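Local structure of sugar ABC transporter substrate-binding protein, BlMnBP1 (Bifidobacterium animalis subsp. lactis ATCC 27673, 6I5R) at residues I27-T32 / K68-I73; K34-T39 / Q334-I339; G151-K156 / D298-M303; V188-N193 / T279-A284. The protein binds manno-oligosaccharides such as mannobiose and, as the solute-binding protein of an ABC transporter, probably delivers them for uptake. All coordinates share one frame; numbering follows the deposited sequence.

How the contacts relate
The four contacts form two pairs. Contacts 1 and 2, with centres 8 Å apart, lock together where Asn72 O meets Thr38 N at 3.1 Å, a probable hydrogen bond, and where Tyr70 packs on Ile339. Contacts 3 and 4, centres 10 Å apart, share a sheet: Val153 O and Met280 N, 2.9 Å apart, probably bond strand 139-155 to strand 277-283. About 40 Å separates the centres of contacts 2 and 4, which lie on opposite sides of the chain's centre. The second pair is nearer the sugar: side chains of Asn193 in contact 4 and Tyr302 in contact 3 come within about 9 and 11 Å of a bound mannose unit.

Contact 1. Residues I27-T32 / K68-I73; sequences IKLGET and KMYPNI
Tyr70 points its phenol end into the turn formed by 27-32, and the hydroxyl is gripped from two directions. Tyr70 OH donates to Thr32 O over 2.5 Å, a short bond lying in the carbonyl plane with a C=O...donor angle of 152°. The same oxygen accepts from Gly30 N at 3.0 Å, with an N-H...acceptor angle of 154°. Thr32 O lies at the ring edge, in its plane, whereas Gly30 N and Leu29 CD2 approach the ring obliquely. With donor and acceptor both supplied by main chain, the two bonds would restrict rotation of the hydroxyl.

Met69 reaches the same turn beside the tyrosine. Its CG is anti to the backbone N (chi1 -177°), and the chain stays straight to the sulfur before bending at chi3. Met69 SD thus comes within 3.7 Å of Gly30 N and 4.1 Å of Leu29 CB, while Leu29 CD2 packs against Tyr70 CE2 at 4.3 Å. Gly30 has a positive phi, where a CB would be jammed against the preceding carbonyl oxygen.

The turn is also braced internally. Lys28 O accepts from both Glu31 N and Thr32 N, and Lys28 N donates to Thr32 OG1 at 2.8 Å, joining its two ends.

This surface contact joins the loop ahead of strand 38-44 to the end of helix 59-69 and the turn that follows it. Helix 331-346 lies against both segments: Ile339 packs on Tyr70, Met338 on Ile27 and Ala336 on Ile73, while Lys342 NZ bonds Ile27 O.

Contact 2. Residues K34-T39 / Q334-I339; sequences KDIKTT and QEASMI
The carboxylate of Glu335, the flat group of this contact, meets Ile36 through the methyl CD1. That methyl lies 3.8 Å from Glu335 CD and nearly as close to both carboxylate oxygens, evidence that it sits over a face of the group and not at its edge. Glu335 CG is anti to the backbone N (chi1 -169°) and the chain runs on extended, crossing Ile36 obliquely. Asp35 OD1 is 5.6 Å from Glu335 OE2, a like-charged neighbour that may slightly favour protonation of one of them. An alanine in place of Glu335 would probably leave Ile36 CD1 without its polar cover and open a gap beside it.

The remainder is apolar. Ile36 CD1 also touches Ile339 CD1 at 4.2 Å, one helical turn farther on. Ile36 CG2 stands 4.4 Å from Ala336 CB, and Thr38 CG2 meets the same CB at 3.7 Å, so the isoleucine and threonine methyls both come to the alanine methyl from the strand side.

Together these contacts seat helix 331-346 against the beginning of strand 38-44 and the loop before it. Ala336 further packs on Ile73 of strand 73-79 and on Ile40, while Thr38 shares backbone hydrogen bonds with Asn72 and Thr74.

Contact 3. Residues G151-K156 / D298-M303; sequences GIVYNK and DDIGYM. With ZN (zinc ion), chain M.
An antiparallel ladder joins strands 139-155 and 300-304 in the central sheet of this periplasmic-binding-protein fold, with a zinc ion held at one end. The strand axes approach to 4.7 Å. Ile152 with Met303 and Tyr154 with Gly301 are hydrogen-bonded pairs; Val153 with Tyr302 and Asn155 with Ile300 are non-hydrogen-bonded ones. Gly301 N donates to Tyr154 O at 2.8 Å in a nearly straight bond (175°), whereas Tyr154 N reaches Gly301 O from well above the carbonyl plane. Lys156 N to Asp299 O adds a further bond beyond the paired residues.

On one face, Tyr154 CG stands between the backbone N and the carbonyl carbon (chi1 77°), and the ring leans across Gly301, where a CB would collide with Tyr154 CE1. Met303 SD lies over a face of this ring, 4.6 Å from its centroid, a Met-aromatic contact. Met303 CG packs on Ile152 CB at 3.8 Å. The other face carries Val153, whose CG1 meets Ile300 CG2 at 3.8 Å and whose CG2 touches the edge of the Tyr302 ring. Helices 265-273 and 286-291 cover Val153 and Ile300.

Asn155 caps the following helix, its OD1 accepting from Val158 N while ND2 donates to Met272 O. The amide lies side by side with the Asp299 carboxylate, and one water joins Asn155 ND2 to Asp299 OD2. That carboxylate oxygen binds the zinc ion at 2.1 Å, and a second water, itself a zinc ligand, donates to Asp299 OD1 at 2.6 Å.

Contact 4. Residues V188-N193 / T279-A284; sequences VPLYTN and TMVLGA
The chain turns a corner at Pro189 and meets strand 277-283 of the mixed sheet in this periplasmic-binding-protein fold, held by two firm hydrogen bonds. Pro189 O receives the Thr279 hydroxyl: OG1 donates to it at 2.7 Å, tilted 16° from the carbonyl plane, while Thr279 N adds only a weak, bent bond. Thr279 OG1 stands between its backbone N and carbonyl carbon (chi1 69°), a placement that also brings it within 3.5 Å of Leu190 CB. A valine in place of Thr279 would probably leave Pro189 O with just the weak backbone bond from this strand. Tyr191 N then donates to Thr279 O at 3.1 Å, nearly straight (168°).

Farther along, Met280 CG packs on Tyr191 CB at 3.9 Å, and its sulfur stands oblique to the tyrosine ring and 3.4 Å from Asn193 ND2. Leu190 CD1 meets Val281 CG2 at 4.0 Å. A water links the two backbones, donating to Tyr191 O and accepting from Val281 N.

Helix 171-184 packs on Pro189 and Leu190, and helix 265-273 on Tyr191, Asn193 and Met280. Strand 139-155 flanks strand 277-283, with Ile152 against Thr279 and Val281.

Contact 1. Residues I27-T32 / K68-I73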
loop_
_atom_site.group_PDB
_atom_site.type_symbol
_atom_site.label_atom_id
_atom_site.label_comp_id
_atom_site.label_asym_id
_atom_site.label_seq_id
_atom_site.Cartn_x
_atom_site.Cartn_y
_atom_site.Cartn_z
ATOM N N ILE A 27 -24.644 -12.185 -3.190
ATOM C CA ILE A 27 -24.906 -12.165 -1.756
ATOM C C ILE A 27 -25.804 -10.980 -1.445
ATOM O O ILE A 27 -25.463 -9.834 -1.767
ATOM C CB ILE A 27 -23.586 -12.082 -0.968
ATOM C CG1 ILE A 27 -22.742 -13.324 -1.215
ATOM C CG2 ILE A 27 -23.842 -11.910 0.517
ATOM C CD1 ILE A 27 -21.408 -13.227 -0.586
ATOM N N LYS A 28 -26.911 -11.250 -0.753
ATOM C CA LYS A 28 -27.778 -10.220 -0.193
ATOM C C LYS A 28 -27.501 -10.122 1.295
ATOM O O LYS A 28 -28.014 -10.936 2.080
ATOM C CB LYS A 28 -29.230 -10.598 -0.461
ATOM C CG LYS A 28 -29.662 -10.768 -1.971
ATOM C CD LYS A 28 -31.055 -11.490 -2.019
ATOM C CE LYS A 28 -31.667 -11.336 -3.411
ATOM N NZ LYS A 28 -32.881 -12.202 -3.621
ATOM N N LEU A 29 -26.663 -9.163 1.686
ATOM C CA LEU A 29 -26.302 -9.036 3.094
ATOM C C LEU A 29 -27.537 -8.883 3.999
ATOM O O LEU A 29 -28.387 -7.997 3.789
ATOM C CB LEU A 29 -25.362 -7.857 3.305
ATOM C CG LEU A 29 -23.964 -8.026 2.828
ATOM C CD1 LEU A 29 -23.194 -6.690 2.980
ATOM C CD2 LEU A 29 -23.240 -9.136 3.596
ATOM N N GLY A 30 -27.634 -9.739 5.038
ATOM C CA GLY A 30 -28.805 -9.764 5.904
ATOM C C GLY A 30 -29.793 -10.828 5.539
ATOM O O GLY A 30 -30.679 -11.138 6.338
ATOM N N GLU A 31 -29.649 -11.425 4.375
ATOM C CA GLU A 31 -30.532 -12.510 3.982
ATOM C C GLU A 31 -29.765 -13.766 3.624
ATOM O O GLU A 31 -30.089 -14.875 4.119
ATOM C CB GLU A 31 -31.392 -12.024 2.808
ATOM C CG GLU A 31 -32.359 -10.942 3.257
ATOM C CD GLU A 31 -33.417 -11.451 4.211
ATOM O OE1 GLU A 31 -33.536 -12.698 4.345
ATOM O OE2 GLU A 31 -34.136 -10.608 4.823
ATOM N N THR A 32 -28.740 -13.621 2.790
ATOM C CA THR A 32 -27.933 -14.762 2.388
ATOM C C THR A 32 -27.093 -15.281 3.547
ATOM O O THR A 32 -26.529 -14.502 4.315
ATOM C CB THR A 32 -26.997 -14.384 1.239
ATOM O OG1 THR A 32 -27.750 -13.681 0.247
ATOM C CG2 THR A 32 -26.326 -15.622 0.622
ATOM N N LYS A 68 -24.369 -8.158 14.832
ATOM C CA LYS A 68 -25.775 -7.774 14.907
ATOM C C LYS A 68 -26.534 -8.281 13.693
ATOM O O LYS A 68 -27.736 -8.584 13.777
ATOM C CB LYS A 68 -25.907 -6.260 15.028
ATOM C CG LYS A 68 -25.146 -5.653 16.241
ATOM C CD LYS A 68 -25.474 -4.198 16.407
ATOM C CE LYS A 68 -24.355 -3.419 17.075
ATOM N NZ LYS A 68 -24.166 -3.794 18.481
ATOM N N MET A 69 -25.841 -8.405 12.557
ATOM C CA MET A 69 -26.459 -8.870 11.327
ATOM C C MET A 69 -26.316 -10.375 11.139
ATOM O O MET A 69 -27.256 -11.017 10.640
ATOM C CB MET A 69 -25.867 -8.108 10.135
ATOM C CG MET A 69 -26.515 -8.470 8.805
ATOM S SD MET A 69 -25.723 -7.676 7.393
ATOM C CE MET A 69 -25.988 -5.931 7.736
ATOM N N TYR A 70 -25.189 -10.959 11.568
ATOM C CA TYR A 70 -24.932 -12.394 11.456
ATOM C C TYR A 70 -24.404 -12.875 12.794
ATOM O O TYR A 70 -23.186 -13.007 12.985
ATOM C CB TYR A 70 -23.927 -12.731 10.353
ATOM C CG TYR A 70 -24.460 -12.578 8.951
ATOM C CD1 TYR A 70 -25.136 -13.617 8.321
ATOM C CD2 TYR A 70 -24.290 -11.389 8.254
ATOM C CE1 TYR A 70 -25.638 -13.482 7.030
ATOM C CE2 TYR A 70 -24.769 -11.248 6.968
ATOM C CZ TYR A 70 -25.440 -12.299 6.361
ATOM O OH TYR A 70 -25.921 -12.153 5.082
ATOM N N PRO A 71 -25.293 -13.155 13.750
ATOM C CA PRO A 71 -24.819 -13.502 15.104
ATOM C C PRO A 71 -24.149 -14.856 15.179
ATOM O O PRO A 71 -23.362 -15.098 16.100
ATOM C CB PRO A 71 -26.102 -13.448 15.952
ATOM C CG PRO A 71 -27.237 -13.571 14.945
ATOM C CD PRO A 71 -26.736 -12.843 13.729
ATOM N N ASN A 72 -24.403 -15.748 14.231
ATOM C CA ASN A 72 -23.838 -17.089 14.301
ATOM C C ASN A 72 -22.615 -17.274 13.417
ATOM O O ASN A 72 -22.130 -18.398 13.297
ATOM C CB ASN A 72 -24.927 -18.111 13.993
ATOM C CG ASN A 72 -26.177 -17.880 14.858
ATOM O OD1 ASN A 72 -27.302 -17.701 14.353
ATOM N ND2 ASN A 72 -25.973 -17.841 16.153
ATOM N N ILE A 73 -22.081 -16.202 12.843
ATOM C CA ILE A 73 -20.778 -16.238 12.202
ATOM C C ILE A 73 -19.808 -15.578 13.172
ATOM O O ILE A 73 -19.725 -14.345 13.253
ATOM C CB ILE A 73 -20.779 -15.544 10.842
ATOM C CG1 ILE A 73 -21.647 -16.295 9.846
ATOM C CG2 ILE A 73 -19.321 -15.427 10.305
ATOM C CD1 ILE A 73 -21.718 -15.639 8.490
#

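Contact 2. Residues K34-T39 / Q334-I339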
loop_
_atom_site.group_PDB
_atom_site.type_symbol
_atom_site.label_atom_id
_atom_site.label_comp_id
_atom_site.label_asym_id
_atom_site.label_seq_id
_atom_site.Cartn_x
_atom_site.Cartn_y
_atom_site.Cartn_z
ATOM N N LYS A 34 -27.940 -16.632 6.317
ATOM C CA LYS A 34 -28.406 -16.376 7.696
ATOM C C LYS A 34 -28.504 -17.646 8.570
ATOM O O LYS A 34 -28.609 -17.549 9.809
ATOM C CB LYS A 34 -29.757 -15.699 7.689
ATOM C CG LYS A 34 -30.683 -16.752 6.973
ATOM C CD LYS A 34 -31.996 -16.119 6.438
ATOM C CE LYS A 34 -32.738 -17.269 5.737
ATOM N NZ LYS A 34 -32.033 -17.467 4.437
ATOM N N ASP A 35 -28.565 -18.827 7.940
ATOM C CA ASP A 35 -28.647 -20.114 8.609
ATOM C C ASP A 35 -27.278 -20.650 8.993
ATOM O O ASP A 35 -27.190 -21.698 9.631
ATOM C CB ASP A 35 -29.363 -21.112 7.687
ATOM C CG ASP A 35 -28.768 -21.160 6.244
ATOM O OD1 ASP A 35 -28.071 -20.198 5.759
ATOM O OD2 ASP A 35 -29.058 -22.187 5.558
ATOM N N ILE A 36 -26.209 -19.965 8.623
ATOM C CA ILE A 36 -24.891 -20.524 8.852
ATOM C C ILE A 36 -24.529 -20.349 10.311
ATOM O O ILE A 36 -24.743 -19.273 10.894
ATOM C CB ILE A 36 -23.840 -19.868 7.940
ATOM C CG1 ILE A 36 -24.208 -20.084 6.475
ATOM C CG2 ILE A 36 -22.471 -20.477 8.205
ATOM C CD1 ILE A 36 -23.342 -19.248 5.522
ATOM N N LYS A 37 -23.944 -21.397 10.883
ATOM C CA LYS A 37 -23.343 -21.372 12.216
ATOM C C LYS A 37 -21.914 -21.873 12.074
ATOM O O LYS A 37 -21.687 -23.074 11.878
ATOM C CB LYS A 37 -24.128 -22.249 13.191
ATOM C CG LYS A 37 -25.634 -21.938 13.253
ATOM C CD LYS A 37 -26.440 -23.023 13.959
ATOM C CE LYS A 37 -27.925 -22.645 14.053
ATOM N NZ LYS A 37 -28.371 -21.645 13.013
ATOM N N THR A 38 -20.946 -20.963 12.145
ATOM C CA THR A 38 -19.555 -21.375 12.016
ATOM C C THR A 38 -18.653 -20.281 12.574
ATOM O O THR A 38 -19.100 -19.195 12.971
ATOM C CB THR A 38 -19.210 -21.688 10.561
ATOM O OG1 THR A 38 -17.886 -22.210 10.461
ATOM C CG2 THR A 38 -19.277 -20.433 9.715
ATOM N N THR A 39 -17.363 -20.589 12.565
ATOM C CA THR A 39 -16.320 -19.673 12.977
ATOM C C THR A 39 -15.286 -19.566 11.872
ATOM O O THR A 39 -14.864 -20.575 11.305
ATOM C CB THR A 39 -15.661 -20.163 14.253
ATOM O OG1 THR A 39 -16.633 -20.225 15.298
ATOM C CG2 THR A 39 -14.565 -19.226 14.652
ATOM N N GLN A 334 -16.265 -20.850 3.393
ATOM C CA GLN A 334 -16.093 -19.986 2.234
ATOM C C GLN A 334 -17.217 -18.962 2.135
ATOM O O GLN A 334 -16.977 -17.775 1.885
ATOM C CB GLN A 334 -16.024 -20.821 0.958
ATOM C CG GLN A 334 -14.762 -21.626 0.795
ATOM C CD GLN A 334 -14.643 -22.215 -0.577
ATOM O OE1 GLN A 334 -15.437 -21.917 -1.431
ATOM N NE2 GLN A 334 -13.618 -23.036 -0.806
ATOM N N GLU A 335 -18.455 -19.396 2.334
ATOM C CA GLU A 335 -19.575 -18.474 2.215
ATOM C C GLU A 335 -19.619 -17.517 3.397
ATOM O O GLU A 335 -19.810 -16.303 3.220
ATOM C CB GLU A 335 -20.886 -19.262 2.103
ATOM C CG GLU A 335 -22.061 -18.386 1.722
ATOM C CD GLU A 335 -23.383 -19.121 1.758
ATOM O OE1 GLU A 335 -23.377 -20.376 1.638
ATOM O OE2 GLU A 335 -24.418 -18.425 1.876
ATOM N N ALA A 336 -19.386 -18.025 4.608
ATOM C CA ALA A 336 -19.315 -17.144 5.764
ATOM C C ALA A 336 -18.250 -16.075 5.555
ATOM O O ALA A 336 -18.464 -14.903 5.864
ATOM C CB ALA A 336 -19.017 -17.936 7.028
ATOM N N SER A 337 -17.108 -16.470 4.998
ATOM C CA SER A 337 -16.006 -15.528 4.813
ATOM C C SER A 337 -16.355 -14.483 3.763
ATOM O O SER A 337 -15.981 -13.315 3.896
ATOM C CB SER A 337 -14.740 -16.285 4.410
ATOM O OG SER A 337 -14.257 -17.119 5.451
ATOM N N MET A 338 -17.059 -14.896 2.699
ATOM C CA MET A 338 -17.399 -13.960 1.629
ATOM C C MET A 338 -18.470 -12.980 2.088
ATOM O O MET A 338 -18.460 -11.802 1.689
ATOM C CB MET A 338 -17.848 -14.722 0.374
ATOM C CG MET A 338 -17.982 -13.834 -0.843
ATOM S SD MET A 338 -18.317 -14.718 -2.402
ATOM C CE MET A 338 -17.035 -15.968 -2.483
ATOM N N ILE A 339 -19.378 -13.447 2.949
ATOM C CA ILE A 339 -20.320 -12.546 3.606
ATOM C C ILE A 339 -19.582 -11.507 4.444
ATOM O O ILE A 339 -19.861 -10.311 4.354
ATOM C CB ILE A 339 -21.314 -13.354 4.457
ATOM C CG1 ILE A 339 -22.138 -14.249 3.530
ATOM C CG2 ILE A 339 -22.184 -12.433 5.287
ATOM C CD1 ILE A 339 -23.086 -15.214 4.241
#

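Contact 3. Residues G151-K156 / D298-M303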
loop_
_atom_site.group_PDB
_atom_site.type_symbol
_atom_site.label_atom_id
_atom_site.label_comp_id
_atom_site.label_asym_id
_atom_site.label_seq_id
_atom_site.Cartn_x
_atom_site.Cartn_y
_atom_site.Cartn_z
ATOM N N GLY A 151 1.721 9.189 -0.780
ATOM C CA GLY A 151 2.044 10.601 -0.671
ATOM C C GLY A 151 3.043 10.760 0.421
ATOM O O GLY A 151 3.829 9.854 0.711
ATOM N N ILE A 152 3.059 11.938 1.032
ATOM C CA ILE A 152 3.962 12.175 2.148
ATOM C C ILE A 152 3.165 12.731 3.313
ATOM O O ILE A 152 2.440 13.717 3.166
ATOM C CB ILE A 152 5.124 13.114 1.771
ATOM C CG1 ILE A 152 5.966 12.441 0.662
ATOM C CG2 ILE A 152 5.958 13.420 3.009
ATOM C CD1 ILE A 152 7.226 13.189 0.281
ATOM N N VAL A 153 3.310 12.101 4.465
ATOM C CA VAL A 153 2.759 12.645 5.698
ATOM C C VAL A 153 3.747 13.649 6.264
ATOM O O VAL A 153 4.944 13.362 6.359
ATOM C CB VAL A 153 2.473 11.528 6.723
ATOM C CG1 VAL A 153 1.815 12.106 8.005
ATOM C CG2 VAL A 153 1.618 10.474 6.129
ATOM N N TYR A 154 3.247 14.819 6.676
ATOM C CA TYR A 154 4.143 15.895 7.063
ATOM C C TYR A 154 3.514 16.683 8.194
ATOM O O TYR A 154 2.304 16.635 8.420
ATOM C CB TYR A 154 4.488 16.787 5.864
ATOM C CG TYR A 154 3.440 17.778 5.421
ATOM C CD1 TYR A 154 2.373 17.394 4.622
ATOM C CD2 TYR A 154 3.562 19.108 5.752
ATOM C CE1 TYR A 154 1.444 18.318 4.197
ATOM C CE2 TYR A 154 2.654 20.031 5.343
ATOM C CZ TYR A 154 1.587 19.652 4.587
ATOM O OH TYR A 154 0.688 20.651 4.196
ATOM N N ASN A 155 4.365 17.340 8.954
ATOM C CA ASN A 155 3.921 18.147 10.081
ATOM C C ASN A 155 3.897 19.612 9.647
ATOM O O ASN A 155 4.949 20.208 9.399
ATOM C CB ASN A 155 4.825 17.944 11.291
ATOM C CG ASN A 155 4.331 18.715 12.503
ATOM O OD1 ASN A 155 4.168 19.924 12.432
ATOM N ND2 ASN A 155 4.059 18.009 13.612
ATOM N N LYS A 156 2.691 20.184 9.598
ATOM C CA LYS A 156 2.494 21.556 9.135
ATOM C C LYS A 156 3.154 22.579 10.044
ATOM O O LYS A 156 3.582 23.633 9.566
ATOM C CB LYS A 156 1.007 21.851 9.055
ATOM C CG LYS A 156 0.240 20.851 8.246
ATOM C CD LYS A 156 -1.271 20.989 8.458
ATOM C CE LYS A 156 -2.048 20.487 7.270
ATOM N NZ LYS A 156 -3.462 21.031 7.244
ATOM N N ASP A 298 -4.222 18.394 14.327
ATOM C CA ASP A 298 -4.328 19.413 13.290
ATOM C C ASP A 298 -2.990 19.770 12.657
ATOM O O ASP A 298 -2.975 20.424 11.611
ATOM C CB ASP A 298 -4.969 20.657 13.870
ATOM C CG ASP A 298 -6.447 20.500 14.076
ATOM O OD1 ASP A 298 -7.046 19.514 13.573
ATOM O OD2 ASP A 298 -7.022 21.386 14.735
ATOM N N ASP A 299 -1.884 19.367 13.258
ATOM C CA ASP A 299 -0.581 19.619 12.666
ATOM C C ASP A 299 -0.197 18.576 11.617
ATOM O O ASP A 299 0.795 18.779 10.913
ATOM C CB ASP A 299 0.482 19.677 13.770
ATOM C CG ASP A 299 0.286 20.868 14.711
ATOM O OD1 ASP A 299 -0.313 21.886 14.279
ATOM O OD2 ASP A 299 0.744 20.791 15.870
ATOM N N ILE A 300 -0.975 17.501 11.471
ATOM C CA ILE A 300 -0.690 16.466 10.478
ATOM C C ILE A 300 -1.322 16.853 9.154
ATOM O O ILE A 300 -2.534 17.055 9.067
ATOM C CB ILE A 300 -1.214 15.093 10.938
ATOM C CG1 ILE A 300 -0.636 14.694 12.283
ATOM C CG2 ILE A 300 -0.883 14.040 9.878
ATOM C CD1 ILE A 300 0.825 14.734 12.361
ATOM N N GLY A 301 -0.505 16.892 8.098
ATOM C CA GLY A 301 -0.983 17.120 6.758
ATOM C C GLY A 301 -0.549 15.984 5.844
ATOM O O GLY A 301 0.204 15.093 6.223
ATOM N N TYR A 302 -1.044 16.033 4.627
ATOM C CA TYR A 302 -0.742 14.996 3.653
ATOM C C TYR A 302 -0.538 15.684 2.315
ATOM O O TYR A 302 -1.379 16.478 1.891
ATOM C CB TYR A 302 -1.871 13.964 3.600
ATOM C CG TYR A 302 -1.541 12.790 2.755
ATOM C CD1 TYR A 302 -0.542 11.894 3.112
ATOM C CD2 TYR A 302 -2.262 12.548 1.620
ATOM C CE1 TYR A 302 -0.260 10.788 2.293
ATOM C CE2 TYR A 302 -1.985 11.477 0.814
ATOM C CZ TYR A 302 -1.015 10.598 1.159
ATOM O OH TYR A 302 -0.834 9.543 0.275
ATOM N N MET A 303 0.595 15.428 1.684
ATOM C CA MET A 303 0.914 16.081 0.432
ATOM C C MET A 303 1.256 15.065 -0.634
ATOM O O MET A 303 1.661 13.935 -0.334
ATOM C CB MET A 303 2.101 17.035 0.592
ATOM C CG MET A 303 3.342 16.368 1.130
ATOM S SD MET A 303 4.681 17.564 1.108
ATOM C CE MET A 303 5.505 17.022 -0.337
HETATM ZN ZN ZN M . -0.157 21.742 17.520
HETATM O O HOH W 1 3.052 19.206 16.137
HETATM O O HOH W 2 -1.321 23.083 16.338
#

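Contact 4. Residues V188-N193 / T279-A284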
loop_
_atom_site.group_PDB
_atom_site.type_symbol
_atom_site.label_atom_id
_atom_site.label_comp_id
_atom_site.label_asym_id
_atom_site.label_seq_id
_atom_site.Cartn_x
_atom_site.Cartn_y
_atom_site.Cartn_z
ATOM N N VAL A 188 13.509 15.728 12.893
ATOM C CA VAL A 188 14.141 14.909 11.855
ATOM C C VAL A 188 13.450 15.260 10.539
ATOM O O VAL A 188 12.225 15.076 10.433
ATOM C CB VAL A 188 14.020 13.409 12.178
ATOM C CG1 VAL A 188 14.532 12.565 11.015
ATOM C CG2 VAL A 188 14.773 13.075 13.458
ATOM N N PRO A 189 14.161 15.756 9.519
ATOM C CA PRO A 189 13.452 16.145 8.286
ATOM C C PRO A 189 12.702 15.005 7.609
ATOM O O PRO A 189 11.545 15.172 7.224
ATOM C CB PRO A 189 14.572 16.698 7.393
ATOM C CG PRO A 189 15.634 17.192 8.384
ATOM C CD PRO A 189 15.564 16.233 9.537
ATOM N N LEU A 190 13.333 13.842 7.455
ATOM C CA LEU A 190 12.661 12.684 6.875
ATOM C C LEU A 190 13.058 11.464 7.688
ATOM O O LEU A 190 14.242 11.132 7.774
ATOM C CB LEU A 190 13.025 12.516 5.397
ATOM C CG LEU A 190 12.291 11.426 4.597
ATOM C CD1 LEU A 190 12.157 11.746 3.124
ATOM C CD2 LEU A 190 13.040 10.094 4.773
ATOM N N TYR A 191 12.073 10.803 8.286
ATOM C CA TYR A 191 12.320 9.629 9.108
ATOM C C TYR A 191 12.111 8.409 8.236
ATOM O O TYR A 191 11.053 8.267 7.622
ATOM C CB TYR A 191 11.379 9.602 10.305
ATOM C CG TYR A 191 11.743 8.634 11.385
ATOM C CD1 TYR A 191 12.653 8.971 12.359
ATOM C CD2 TYR A 191 11.140 7.393 11.455
ATOM C CE1 TYR A 191 12.976 8.092 13.373
ATOM C CE2 TYR A 191 11.448 6.518 12.464
ATOM C CZ TYR A 191 12.374 6.861 13.423
ATOM O OH TYR A 191 12.676 5.994 14.448
ATOM N N THR A 192 13.115 7.542 8.167
ATOM C CA THR A 192 13.060 6.506 7.161
ATOM C C THR A 192 12.260 5.288 7.597
ATOM O O THR A 192 11.788 4.569 6.730
ATOM C CB THR A 192 14.452 5.987 6.783
ATOM O OG1 THR A 192 15.059 5.404 7.947
ATOM C CG2 THR A 192 15.320 7.070 6.232
ATOM N N ASN A 193 12.119 5.044 8.906
ATOM C CA ASN A 193 11.588 3.777 9.419
ATOM C C ASN A 193 12.287 2.604 8.743
ATOM O O ASN A 193 11.673 1.595 8.399
ATOM C CB ASN A 193 10.074 3.689 9.252
ATOM C CG ASN A 193 9.334 4.248 10.461
ATOM O OD1 ASN A 193 9.571 3.810 11.578
ATOM N ND2 ASN A 193 8.467 5.239 10.240
ATOM N N THR A 279 8.714 14.751 8.053
ATOM C CA THR A 279 8.061 14.007 6.985
ATOM C C THR A 279 8.310 12.507 7.091
ATOM O O THR A 279 9.336 12.055 7.598
ATOM C CB THR A 279 8.520 14.466 5.600
ATOM O OG1 THR A 279 9.884 14.095 5.392
ATOM C CG2 THR A 279 8.390 15.978 5.449
ATOM N N MET A 280 7.335 11.753 6.600
ATOM C CA MET A 280 7.466 10.318 6.393
ATOM C C MET A 280 6.774 9.963 5.089
ATOM O O MET A 280 5.662 10.424 4.839
ATOM C CB MET A 280 6.861 9.525 7.566
ATOM C CG MET A 280 7.731 9.594 8.804
ATOM S SD MET A 280 7.280 8.402 10.068
ATOM C CE MET A 280 6.079 9.337 11.011
ATOM N N VAL A 281 7.427 9.147 4.264
ATOM C CA VAL A 281 6.913 8.808 2.946
ATOM C C VAL A 281 6.041 7.575 3.151
ATOM O O VAL A 281 6.528 6.453 3.231
ATOM C CB VAL A 281 8.048 8.584 1.953
ATOM C CG1 VAL A 281 7.508 8.140 0.588
ATOM C CG2 VAL A 281 8.856 9.873 1.821
ATOM N N LEU A 282 4.745 7.805 3.302
ATOM C CA LEU A 282 3.800 6.745 3.642
ATOM C C LEU A 282 2.505 7.002 2.904
ATOM O O LEU A 282 2.214 8.125 2.519
ATOM C CB LEU A 282 3.513 6.689 5.134
ATOM C CG LEU A 282 4.707 6.397 6.030
ATOM C CD1 LEU A 282 4.440 6.893 7.443
ATOM C CD2 LEU A 282 4.987 4.924 6.020
ATOM N N GLY A 283 1.720 5.963 2.739
ATOM C CA GLY A 283 0.441 6.139 2.100
ATOM C C GLY A 283 -0.564 6.813 3.023
ATOM O O GLY A 283 -0.332 6.985 4.216
ATOM N N ALA A 284 -1.704 7.172 2.427
ATOM C CA ALA A 284 -2.728 7.958 3.111
ATOM C C ALA A 284 -3.293 7.255 4.333
ATOM O O ALA A 284 -3.823 7.919 5.231
ATOM C CB ALA A 284 -3.855 8.292 2.124
HETATM O O HOH W 3 9.969 8.168 5.041
#